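Local coordinates for carbon dioxide concentrating mechanism protein (Gloeobacter violaceus, PDB 4JW0) that probably forms the pentameric vertices of the carboxysome shell, the polyhedral compartment in which RuBisCO is sequestered, at the interface of chains A and B. Coordinates in Å, arbitrary orientation; residue numbers count along the deposited sequence, not the author numbering. Chains: chain A/B, Carbon dioxide concentrating mechanism protein.

Contacts 1 and 2 are two patches of one subunit boundary in the CcmL homopentamer, with the centres of their C-alpha atoms about 12 Å apart. Strand 24-30 serves both, through A:Leu26 in contact 1 and B:Ile30 in contact 2, and the loop after it in chain B gives B:Asp31 to contact 2 and B:Glu32 to contact 1. The first strand also works twice, with residues 7-9 of chain A in contact 1 and residues 2 and 3 of chain B in contact 2. Each subunit thus offers a different surface to each neighbour, the head-to-tail arrangement of a closed ring rather than a two-fold pair.

Contact 1: the interface of chains A and B. Residues chain A 7-9, 26, 51; chain B 32, 86-88.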
# COMPACT_ATOMS: atom_id res chain seq x y z
N ARG A 7 7.95 -20.25 -6.13
CA ARG A 7 7.42 -21.04 -7.25
C ARG A 7 8.31 -21.01 -8.49
O ARG A 7 8.21 -21.88 -9.34
CB ARG A 7 6.02 -20.56 -7.63
CG ARG A 7 4.97 -20.80 -6.57
CD ARG A 7 4.36 -22.20 -6.64
NE ARG A 7 5.34 -23.26 -6.40
CZ ARG A 7 5.57 -24.29 -7.22
NH1 ARG A 7 4.90 -24.42 -8.36
NH2 ARG A 7 6.48 -25.20 -6.89
N GLY A 8 9.18 -20.01 -8.59
CA GLY A 8 10.04 -19.90 -9.76
C GLY A 8 10.78 -18.59 -9.84
O GLY A 8 10.92 -17.89 -8.85
N THR A 9 11.25 -18.27 -11.04
CA THR A 9 12.07 -17.09 -11.25
C THR A 9 11.57 -16.32 -12.46
O THR A 9 10.95 -16.88 -13.36
CB THR A 9 13.55 -17.45 -11.48
OG1 THR A 9 13.70 -18.07 -12.76
CG2 THR A 9 14.05 -18.38 -10.40
N LEU A 26 9.45 -15.53 -8.15
CA LEU A 26 8.00 -15.56 -8.14
C LEU A 26 7.53 -16.25 -6.86
O LEU A 26 7.83 -17.42 -6.63
CB LEU A 26 7.48 -16.31 -9.36
CG LEU A 26 5.98 -16.58 -9.40
CD1 LEU A 26 5.22 -15.28 -9.59
CD2 LEU A 26 5.65 -17.57 -10.50
N LEU A 51 13.17 -23.44 -4.71
CA LEU A 51 11.80 -23.86 -5.01
C LEU A 51 11.09 -24.48 -3.82
O LEU A 51 11.66 -25.31 -3.11
CB LEU A 51 11.83 -24.87 -6.16
CG LEU A 51 10.58 -24.95 -7.02
CD1 LEU A 51 10.55 -23.79 -8.01
CD2 LEU A 51 10.55 -26.30 -7.73
N GLU B 32 1.48 -15.75 -14.07
CA GLU B 32 2.66 -16.22 -14.79
C GLU B 32 2.32 -17.00 -16.06
O GLU B 32 3.21 -17.27 -16.87
CB GLU B 32 3.53 -17.07 -13.87
CG GLU B 32 2.90 -18.37 -13.43
CD GLU B 32 2.22 -18.28 -12.09
OE1 GLU B 32 1.71 -17.19 -11.72
OE2 GLU B 32 2.21 -19.30 -11.38
N SER B 86 10.11 -18.93 -15.34
CA SER B 86 10.27 -20.36 -15.14
C SER B 86 9.55 -20.77 -13.87
O SER B 86 9.63 -20.08 -12.85
CB SER B 86 11.76 -20.73 -15.05
OG SER B 86 12.29 -20.50 -13.76
N VAL B 87 8.83 -21.88 -13.94
CA VAL B 87 8.15 -22.42 -12.77
C VAL B 87 8.52 -23.89 -12.65
O VAL B 87 8.59 -24.59 -13.65
CB VAL B 87 6.63 -22.29 -12.90
CG1 VAL B 87 5.93 -23.05 -11.79
CG2 VAL B 87 6.23 -20.82 -12.89
N ASP B 88 8.76 -24.35 -11.43
CA ASP B 88 9.21 -25.73 -11.21
C ASP B 88 10.31 -26.13 -12.20
O ASP B 88 10.34 -27.26 -12.69
CB ASP B 88 8.05 -26.71 -11.32
CG ASP B 88 7.27 -26.83 -10.02
OD1 ASP B 88 7.72 -27.56 -9.11
OD2 ASP B 88 6.19 -26.20 -9.90
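The guanidinium of A:Arg7 and the carboxylate of B:Asp88 are the flat groups that pair in this contact, a cross-subunit beta bridge of the CcmL/EutN family, and their planes stand 54° apart. Carboxylate oxygen OD1 lies at the guanidinium edge, in its plane. NH1 makes the salt bridge, 2.7 Å from OD2 of B:Asp88; OD2 is nearly in the guanidinium plane, yet NH1 reaches it from above the carboxylate plane. NH2 adds weak bonds to both oxygens. The two side chains run side by side and point the same way, the arginine bent at chi2 and chi3. B:Asp88 is poorly ordered, so its carboxylate is probably held loosely.

Next to the ion pair, strand 2-11 of A pairs antiparallel with strand 84-87 of B. A:Thr9 N donates to B:Ser86 O at 3.0 Å, in the carbonyl plane, and B:Ser86 N returns a bond to A:Thr9 O, also 3.0 Å, nearly along the C=O axis. B:Asp88 N extends the ladder to A:Arg7 O at 3.3 Å. Both hydroxyls occupy the crowded position between backbone N and carbonyl carbon (chi1 71° for A:Thr9, 82° for B:Ser86), which brings OG1 and OG tip to tip at 3.0 Å.

Apolar groups flank the bridge. A:Leu26, with CG anti to its backbone N, crosses B:Glu32 at about a right angle, its CD2 touching CD at 3.8 Å; the same methyl meets CG2 of B:Val87. A:Leu51 crosses B:Asp88 in similar fashion and sets CD2 3.8 Å from its CA. The carboxylate of B:Glu32 remains apart from A:Arg7, but its opposite charge may still favour the cation.

Contact 2: the interface of chains A and B. Residues chain A 40-42; chain B 1-3, 29-31, 37.
Hydrogen bonds, among them those of the A:Tyr40 phenol, knit this part of the CcmL pentamer interface, where strand 39-44 of one OB-fold subunit meets the N-terminal segment of the next. With CG in the crowded position between backbone N and carbonyl carbon (chi1 78°), the ring reaches into chain B tip first. Its OH donates to B:Ile30 O at 2.6 Å, nearly along the C=O axis, and accepts from B:Ile3 N at 2.8 Å, the N-H lying at the ring edge, in plane. Gripped from two strands, the hydroxyl has little freedom to turn.

Backbone and terminal bonds continue along the strand. A:Val42 N donates to B:Met1 O at 2.8 Å, from above the carbonyl plane. In return, B:Met1 N gives to A:Val42 O at 2.8 Å and to OE2 of A:Glu41, also 2.8 Å, on the anti lone pair of that carboxylate oxygen. If the amino terminus is charged, this carboxylate would probably help to stabilise it. A:Glu41 reaches it by bending at chi2 (82°).

A side-chain amide hydrogen bond accompanies face packing: B:Gln2, extended beyond CG, crosses the tyrosine obliquely, its NE2 over the rim of one ring face while donating to A:Tyr40 O at 3.1 Å.

Carbon contacts gather at CE1 of A:Tyr40: CA of B:Asp31 approaches at 3.9 Å from the side opposite B:Gln2, and CD1 of B:Leu37 lies off the edge, close to the ring plane.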
# COMPACT_ATOMS: atom_id res chain seq x y z
N TYR A 40 0.10 -13.68 -6.02
CA TYR A 40 1.55 -13.80 -6.13
C TYR A 40 2.24 -12.43 -5.99
O TYR A 40 1.61 -11.38 -6.10
CB TYR A 40 1.93 -14.42 -7.47
CG TYR A 40 1.85 -13.43 -8.61
CD1 TYR A 40 0.66 -13.22 -9.29
CD2 TYR A 40 2.96 -12.67 -8.97
CE1 TYR A 40 0.57 -12.30 -10.32
CE2 TYR A 40 2.88 -11.75 -10.00
CZ TYR A 40 1.69 -11.57 -10.67
OH TYR A 40 1.60 -10.64 -11.68
N GLU A 41 3.54 -12.48 -5.75
CA GLU A 41 4.38 -11.29 -5.76
C GLU A 41 5.73 -11.70 -6.32
O GLU A 41 6.18 -12.82 -6.06
CB GLU A 41 4.57 -10.73 -4.34
CG GLU A 41 5.28 -9.38 -4.27
CD GLU A 41 4.35 -8.19 -4.55
OE1 GLU A 41 3.13 -8.33 -4.35
OE2 GLU A 41 4.84 -7.12 -4.96
N VAL A 42 6.35 -10.83 -7.10
CA VAL A 42 7.72 -11.06 -7.53
C VAL A 42 8.64 -10.24 -6.64
O VAL A 42 8.48 -9.02 -6.51
CB VAL A 42 7.94 -10.69 -9.01
CG1 VAL A 42 9.38 -10.96 -9.42
CG2 VAL A 42 6.99 -11.48 -9.90
N MET B 1 7.02 -6.64 -6.60
CA MET B 1 6.72 -6.36 -8.03
C MET B 1 5.65 -7.32 -8.52
O MET B 1 5.40 -8.36 -7.91
CB MET B 1 7.97 -6.51 -8.90
CG MET B 1 9.06 -5.46 -8.63
SD MET B 1 10.07 -5.80 -7.17
CE MET B 1 11.05 -7.19 -7.74
N GLN B 2 5.01 -6.95 -9.62
CA GLN B 2 4.10 -7.87 -10.27
C GLN B 2 4.29 -7.87 -11.78
O GLN B 2 5.09 -7.10 -12.32
CB GLN B 2 2.65 -7.57 -9.88
CG GLN B 2 2.30 -8.06 -8.46
CD GLN B 2 0.83 -8.00 -8.16
OE1 GLN B 2 0.19 -6.96 -8.32
NE2 GLN B 2 0.27 -9.12 -7.72
N ILE B 3 3.57 -8.76 -12.46
CA ILE B 3 3.70 -8.92 -13.89
C ILE B 3 2.52 -8.27 -14.59
O ILE B 3 1.36 -8.51 -14.23
CB ILE B 3 3.77 -10.41 -14.28
CG1 ILE B 3 4.93 -11.10 -13.54
CG2 ILE B 3 3.95 -10.56 -15.78
CD1 ILE B 3 4.83 -12.61 -13.55
N LEU B 29 -2.85 -6.47 -15.11
CA LEU B 29 -2.22 -7.43 -14.22
C LEU B 29 -2.48 -8.83 -14.77
O LEU B 29 -3.61 -9.16 -15.11
CB LEU B 29 -2.78 -7.31 -12.81
CG LEU B 29 -2.10 -8.15 -11.73
CD1 LEU B 29 -0.70 -7.61 -11.42
CD2 LEU B 29 -2.95 -8.19 -10.47
N ILE B 30 -1.43 -9.64 -14.86
CA ILE B 30 -1.56 -11.03 -15.29
C ILE B 30 -0.79 -11.94 -14.35
O ILE B 30 0.11 -11.49 -13.63
CB ILE B 30 -1.02 -11.25 -16.72
CG1 ILE B 30 0.45 -10.84 -16.80
CG2 ILE B 30 -1.86 -10.48 -17.72
CD1 ILE B 30 1.14 -11.26 -18.07
N ASP B 31 -1.13 -13.22 -14.35
CA ASP B 31 -0.34 -14.21 -13.62
C ASP B 31 0.72 -14.78 -14.55
O ASP B 31 0.85 -14.35 -15.70
CB ASP B 31 -1.22 -15.31 -13.01
CG ASP B 31 -1.91 -16.17 -14.04
OD1 ASP B 31 -1.47 -16.18 -15.21
OD2 ASP B 31 -2.90 -16.84 -13.67
N LEU B 37 -5.89 -10.68 -14.63
CA LEU B 37 -6.43 -10.51 -13.30
C LEU B 37 -7.18 -9.18 -13.24
O LEU B 37 -6.84 -8.24 -13.97
CB LEU B 37 -5.31 -10.56 -12.27
CG LEU B 37 -4.59 -11.91 -12.25
CD1 LEU B 37 -3.28 -11.83 -11.48
CD2 LEU B 37 -5.50 -12.98 -11.66